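Local atomic coordinates of lymphotactin (PDB entry 2NYZ), a protein that acts as a chemokine that probably attracts lymphocytes, but not monocytes or neutrophils, through its receptor. Residues S22-Y27 with R61-K66; R35-I40 with A49-T54. All coordinates share one frame; numbering follows the deposited sequence.

Contact 1 of 2, residues S22-Y27 with R61-K66; sequences SRIKTY and RSMDRK
The ring of Y27 meets D64 at its edge: OD1 of D64 lies near the ring plane, where the phenol OH ends. M63 SD comes to the same ring obliquely, 5.1 Å from its centroid and 65° off its normal, a Met-aromatic contact. V37 and F39 of the neighbouring strand and V60 of the helix also pack on Y27. This is the chemokine fold near the end of its C-terminal helix, with helix 54-64 packed across the antiparallel sheet and touching one of its edge strands, 24-28.

Y27 OH donates to D64 OD1 over 2.8 Å, and OD1 receives it on its syn lone pair, the one on the side of OD2. The two side chains cross at about a right angle, and ring and carboxylate planes are turned 48° against each other. This bond joins the phenol oxygen to an exposed residue of the helix, while V37, F39 and V60 pack on the tyrosine side chain.

M63 lies against both I24 and Y27. Its SD touches CG2 of the buried I24 at 3.6 Å, the side chains nearly perpendicular, and sits 3.9 Å from Y27 CD2, where M63 and Y27 run antiparallel alongside one another. L19 and V59 also pack on I24. In the strand, K25 and T26 both face I40, a classic beta bulge. A bend at chi3 (83°) swings the M63 methyl toward this bulge, where CE lies 3.3 Å from K25 O and 3.7 Å from T26 N.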
loop_
_atom_site.group_PDB
_atom_site.type_symbol
_atom_site.label_atom_id
_atom_site.label_comp_id
_atom_site.label_asym_id
_atom_site.label_seq_id
_atom_site.Cartn_x
_atom_site.Cartn_y
_atom_site.Cartn_z
ATOM N N SER D 22 -3.931 38.588 11.857
ATOM C CA SER D 22 -3.168 38.872 13.062
ATOM C C SER D 22 -1.769 38.259 13.017
ATOM O O SER D 22 -1.114 38.117 14.047
ATOM C CB SER D 22 -3.908 38.325 14.274
ATOM O OG SER D 22 -4.057 36.920 14.170
ATOM N N ARG D 23 -1.311 37.890 11.827
ATOM C CA ARG D 23 0.010 37.293 11.678
ATOM C C ARG D 23 0.719 37.889 10.483
ATOM O O ARG D 23 1.928 37.724 10.327
ATOM C CB ARG D 23 -0.100 35.775 11.494
ATOM C CG ARG D 23 -0.372 34.994 12.769
ATOM C CD ARG D 23 0.794 35.107 13.728
ATOM N NE ARG D 23 0.590 34.306 14.930
ATOM C CZ ARG D 23 -0.222 34.640 15.927
ATOM N NH1 ARG D 23 -0.914 35.770 15.877
ATOM N NH2 ARG D 23 -0.350 33.838 16.975
ATOM N N ILE D 24 -0.035 38.580 9.633
ATOM C CA ILE D 24 0.540 39.188 8.445
ATOM C C ILE D 24 1.160 40.538 8.784
ATOM O O ILE D 24 0.763 41.192 9.747
ATOM C CB ILE D 24 -0.513 39.419 7.363
ATOM C CG1 ILE D 24 -1.536 38.279 7.351
ATOM C CG2 ILE D 24 0.168 39.539 6.022
ATOM C CD1 ILE D 24 -0.997 36.966 6.938
ATOM N N LYS D 25 2.139 40.948 7.987
ATOM C CA LYS D 25 2.813 42.219 8.190
ATOM C C LYS D 25 2.565 43.065 6.954
ATOM O O LYS D 25 2.140 44.210 7.050
ATOM C CB LYS D 25 4.315 41.991 8.399
ATOM C CG LYS D 25 5.157 43.260 8.552
ATOM C CD LYS D 25 6.466 42.991 9.311
ATOM C CE LYS D 25 7.335 41.945 8.625
ATOM N NZ LYS D 25 8.442 41.483 9.516
ATOM N N THR D 26 2.808 42.482 5.789
ATOM C CA THR D 26 2.612 43.185 4.533
ATOM C C THR D 26 2.162 42.192 3.483
ATOM O O THR D 26 1.830 41.056 3.804
ATOM C CB THR D 26 3.921 43.849 4.052
ATOM O OG1 THR D 26 4.973 42.873 4.012
ATOM C CG2 THR D 26 4.322 44.980 4.981
ATOM N N TYR D 27 2.151 42.624 2.231
ATOM C CA TYR D 27 1.757 41.747 1.146
ATOM C C TYR D 27 2.018 42.411 -0.200
ATOM O O TYR D 27 2.247 43.619 -0.277
ATOM C CB TYR D 27 0.278 41.343 1.291
ATOM C CG TYR D 27 -0.739 42.342 0.770
ATOM C CD1 TYR D 27 -1.151 42.312 -0.566
ATOM C CD2 TYR D 27 -1.293 43.306 1.609
ATOM C CE1 TYR D 27 -2.089 43.218 -1.054
ATOM C CE2 TYR D 27 -2.235 44.221 1.132
ATOM C CZ TYR D 27 -2.629 44.171 -0.202
ATOM O OH TYR D 27 -3.559 45.070 -0.687
ATOM N N ARG D 61 -8.099 43.269 2.190
ATOM C CA ARG D 61 -8.937 44.427 2.476
ATOM C C ARG D 61 -8.682 44.920 3.899
ATOM O O ARG D 61 -8.436 46.105 4.125
ATOM C CB ARG D 61 -10.412 44.049 2.313
ATOM C CG ARG D 61 -11.368 45.220 2.424
ATOM C CD ARG D 61 -12.821 44.780 2.303
ATOM N NE ARG D 61 -13.079 44.042 1.070
ATOM C CZ ARG D 61 -13.206 42.721 1.003
ATOM N NH1 ARG D 61 -13.098 41.988 2.104
ATOM N NH2 ARG D 61 -13.450 42.134 -0.164
ATOM N N SER D 62 -8.735 43.993 4.850
ATOM C CA SER D 62 -8.512 44.302 6.258
ATOM C C SER D 62 -7.173 44.992 6.475
ATOM O O SER D 62 -7.021 45.805 7.385
ATOM C CB SER D 62 -8.565 43.018 7.092
ATOM O OG SER D 62 -8.364 43.285 8.470
ATOM N N MET D 63 -6.197 44.659 5.638
ATOM C CA MET D 63 -4.882 45.261 5.753
ATOM C C MET D 63 -4.864 46.636 5.116
ATOM O O MET D 63 -4.266 47.564 5.660
ATOM C CB MET D 63 -3.825 44.371 5.106
ATOM C CG MET D 63 -3.583 43.088 5.865
ATOM S SD MET D 63 -2.145 42.229 5.258
ATOM C CE MET D 63 -0.848 43.096 6.143
ATOM N N ASP D 64 -5.514 46.774 3.965
ATOM C CA ASP D 64 -5.567 48.069 3.297
ATOM C C ASP D 64 -6.319 49.045 4.194
ATOM O O ASP D 64 -5.964 50.221 4.304
ATOM C CB ASP D 64 -6.292 47.964 1.952
ATOM C CG ASP D 64 -5.540 47.127 0.947
ATOM O OD1 ASP D 64 -4.291 47.128 0.993
ATOM O OD2 ASP D 64 -6.196 46.486 0.100
ATOM N N ARG D 65 -7.360 48.533 4.844
ATOM C CA ARG D 65 -8.198 49.331 5.725
ATOM C C ARG D 65 -7.563 49.542 7.097
ATOM O O ARG D 65 -8.086 50.288 7.921
ATOM C CB ARG D 65 -9.571 48.657 5.858
ATOM C CG ARG D 65 -10.615 49.466 6.604
ATOM C CD ARG D 65 -12.025 49.149 6.111
ATOM N NE ARG D 65 -12.290 47.715 6.009
ATOM C CZ ARG D 65 -12.156 46.849 7.010
ATOM N NH1 ARG D 65 -11.753 47.263 8.203
ATOM N NH2 ARG D 65 -12.433 45.566 6.819
ATOM N N LYS D 66 -6.430 48.892 7.338
ATOM C CA LYS D 66 -5.730 49.025 8.612
ATOM C C LYS D 66 -4.429 49.794 8.389
ATOM O O LYS D 66 -3.802 50.271 9.336
ATOM C CB LYS D 66 -5.423 47.645 9.196
ATOM C CG LYS D 66 -5.076 47.660 10.676
ATOM C CD LYS D 66 -6.300 47.974 11.525
ATOM C CE LYS D 66 -7.342 46.871 11.418
ATOM N NZ LYS D 66 -8.553 47.177 12.225
#

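Contact 2 of 2, residues R35-I40 with A49-T54; sequences RAVIFI and ADPQAT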
loop_
_atom_site.group_PDB
_atom_site.type_symbol
_atom_site.label_atom_id
_atom_site.label_comp_id
_atom_site.label_asym_id
_atom_site.label_seq_id
_atom_site.Cartn_x
_atom_site.Cartn_y
_atom_site.Cartn_z
ATOM N N ARG D 35 -0.526 33.900 -10.852
ATOM C CA ARG D 35 -0.625 35.126 -10.072
ATOM C C ARG D 35 -1.010 34.754 -8.651
ATOM O O ARG D 35 -1.763 33.800 -8.434
ATOM C CB ARG D 35 -1.682 36.062 -10.664
ATOM C CG ARG D 35 -1.627 37.466 -10.092
ATOM C CD ARG D 35 -2.785 38.323 -10.563
ATOM N NE ARG D 35 -4.043 37.932 -9.934
ATOM C CZ ARG D 35 -4.862 38.776 -9.316
ATOM N NH1 ARG D 35 -4.558 40.069 -9.244
ATOM N NH2 ARG D 35 -5.983 38.328 -8.762
ATOM N N ALA D 36 -0.495 35.503 -7.682
ATOM C CA ALA D 36 -0.805 35.212 -6.297
ATOM C C ALA D 36 -0.484 36.336 -5.351
ATOM O O ALA D 36 0.266 37.253 -5.670
ATOM C CB ALA D 36 -0.071 33.962 -5.855
ATOM N N VAL D 37 -1.084 36.240 -4.175
ATOM C CA VAL D 37 -0.886 37.197 -3.110
ATOM C C VAL D 37 0.182 36.596 -2.215
ATOM O O VAL D 37 0.022 35.483 -1.712
ATOM C CB VAL D 37 -2.159 37.370 -2.274
ATOM C CG1 VAL D 37 -1.874 38.273 -1.084
ATOM C CG2 VAL D 37 -3.272 37.937 -3.135
ATOM N N ILE D 38 1.277 37.317 -2.021
ATOM C CA ILE D 38 2.332 36.805 -1.168
ATOM C C ILE D 38 2.301 37.514 0.174
ATOM O O ILE D 38 2.731 38.664 0.289
ATOM C CB ILE D 38 3.730 37.011 -1.787
ATOM C CG1 ILE D 38 3.767 36.456 -3.213
ATOM C CG2 ILE D 38 4.771 36.286 -0.946
ATOM C CD1 ILE D 38 5.062 36.772 -3.959
ATOM N N PHE D 39 1.781 36.837 1.190
ATOM C CA PHE D 39 1.736 37.430 2.518
ATOM C C PHE D 39 3.112 37.292 3.173
ATOM O O PHE D 39 3.832 36.322 2.932
ATOM C CB PHE D 39 0.688 36.728 3.383
ATOM C CG PHE D 39 -0.720 36.938 2.925
ATOM C CD1 PHE D 39 -1.290 38.207 2.948
ATOM C CD2 PHE D 39 -1.487 35.870 2.488
ATOM C CE1 PHE D 39 -2.606 38.404 2.545
ATOM C CE2 PHE D 39 -2.802 36.055 2.085
ATOM C CZ PHE D 39 -3.365 37.323 2.113
ATOM N N ILE D 40 3.487 38.268 3.986
ATOM C CA ILE D 40 4.757 38.215 4.688
ATOM C C ILE D 40 4.427 38.242 6.171
ATOM O O ILE D 40 4.106 39.296 6.706
ATOM C CB ILE D 40 5.628 39.424 4.350
ATOM C CG1 ILE D 40 5.917 39.445 2.841
ATOM C CG2 ILE D 40 6.915 39.368 5.149
ATOM C CD1 ILE D 40 6.766 40.626 2.378
ATOM N N ALA D 49 -0.826 32.901 -1.589
ATOM C CA ALA D 49 -2.235 32.584 -1.421
ATOM C C ALA D 49 -2.998 32.919 -2.688
ATOM O O ALA D 49 -2.537 33.701 -3.522
ATOM C CB ALA D 49 -2.800 33.366 -0.251
ATOM N N ASP D 50 -4.168 32.312 -2.830
ATOM C CA ASP D 50 -5.032 32.551 -3.977
ATOM C C ASP D 50 -5.634 33.958 -3.846
ATOM O O ASP D 50 -6.271 34.274 -2.839
ATOM C CB ASP D 50 -6.148 31.501 -3.996
ATOM C CG ASP D 50 -7.085 31.667 -5.168
ATOM O OD1 ASP D 50 -8.152 31.014 -5.175
ATOM O OD2 ASP D 50 -6.754 32.448 -6.084
ATOM N N PRO D 51 -5.431 34.827 -4.852
ATOM C CA PRO D 51 -5.983 36.187 -4.786
ATOM C C PRO D 51 -7.496 36.158 -4.968
ATOM O O PRO D 51 -8.179 37.156 -4.755
ATOM C CB PRO D 51 -5.289 36.907 -5.941
ATOM C CG PRO D 51 -4.049 36.080 -6.189
ATOM C CD PRO D 51 -4.552 34.680 -6.022
ATOM N N GLN D 52 -8.000 34.996 -5.371
ATOM C CA GLN D 52 -9.424 34.774 -5.596
ATOM C C GLN D 52 -10.101 34.192 -4.362
ATOM O O GLN D 52 -11.323 34.195 -4.265
ATOM C CB GLN D 52 -9.627 33.806 -6.764
ATOM C CG GLN D 52 -9.164 34.330 -8.109
ATOM C CD GLN D 52 -9.993 35.500 -8.581
ATOM O OE1 GLN D 52 -9.980 36.573 -7.975
ATOM N NE2 GLN D 52 -10.728 35.299 -9.670
ATOM N N ALA D 53 -9.307 33.678 -3.431
ATOM C CA ALA D 53 -9.842 33.092 -2.207
ATOM C C ALA D 53 -10.507 34.159 -1.343
ATOM O O ALA D 53 -9.938 35.227 -1.107
ATOM C CB ALA D 53 -8.727 32.408 -1.430
ATOM N N THR D 54 -11.710 33.865 -0.865
ATOM C CA THR D 54 -12.431 34.822 -0.044
ATOM C C THR D 54 -11.622 35.266 1.161
ATOM O O THR D 54 -11.461 36.465 1.383
ATOM C CB THR D 54 -13.776 34.256 0.444
ATOM O OG1 THR D 54 -14.645 34.042 -0.676
ATOM C CG2 THR D 54 -14.438 35.229 1.399
#
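V37 and A49 face each other as an antiparallel hydrogen-bonded pair. V37 N gives its hydrogen to A49 O at 3.0 Å, a nearly straight bond (166°), and A49 N returns one to V37 O at 2.7 Å. Just past the pair, the ring of P51 is laid against the start of the strand, at A36 and V37: its CG sits 3.4 Å from A36 CA and close to V37 N, while its CB touches V37 CG2 at 3.6 Å. An alanine here would lose CG and CD, and would probably leave a gap beside A36 CA and V37 N and let the backbone turn more freely at that point.

The exposed R35 reaches the same proline. Bent at chi3 (73°), it brings NH2 obliquely to P51 CB at 3.2 Å, and its charge is met outside the contact by a salt bridge from NH1 to E31. At the buried end, A49 CB meets F39 CE2 at 3.6 Å, approaching the ring obliquely. One face of that ring carries V37 CG1, 3.6 Å above the plane and offset toward the rim.

Further out, the loop holds its own shape. D50 to A53 form a type I turn, with A53 N bonded to D50 O, and D50 OD2 takes Q52 N at 2.9 Å from above the carboxylate plane, an Asx turn. From the helix, V56 packs on V37, F39 and A49. Next to A49, C48 forms the disulfide with C11. The third strand of the chemokine sheet thus runs into a type I turn that holds P51 and leads, with A53 at the N-cap position, into the C-terminal helix.

How the contacts relate
Contact 2 lies nearer the core, with four of its seven touching residues buried, while contact 1 is largely at the surface. Both involve the same three-stranded sheet. Contact 1 joins one of its edge strands, 24-28, to the far part of helix 54-64; contact 2 joins the middle strand, 37-41, to the end of strand 46-49 and the turn before that helix, and is nested inside the loop that contact 1 closes. Their chemistry follows: side-chain bonding and sulfur packing in contact 1, paired backbone bonds and proline packing in contact 2. They meet where K25 and T26 probably hydrogen-bond to I40, and where I24 packs on F39.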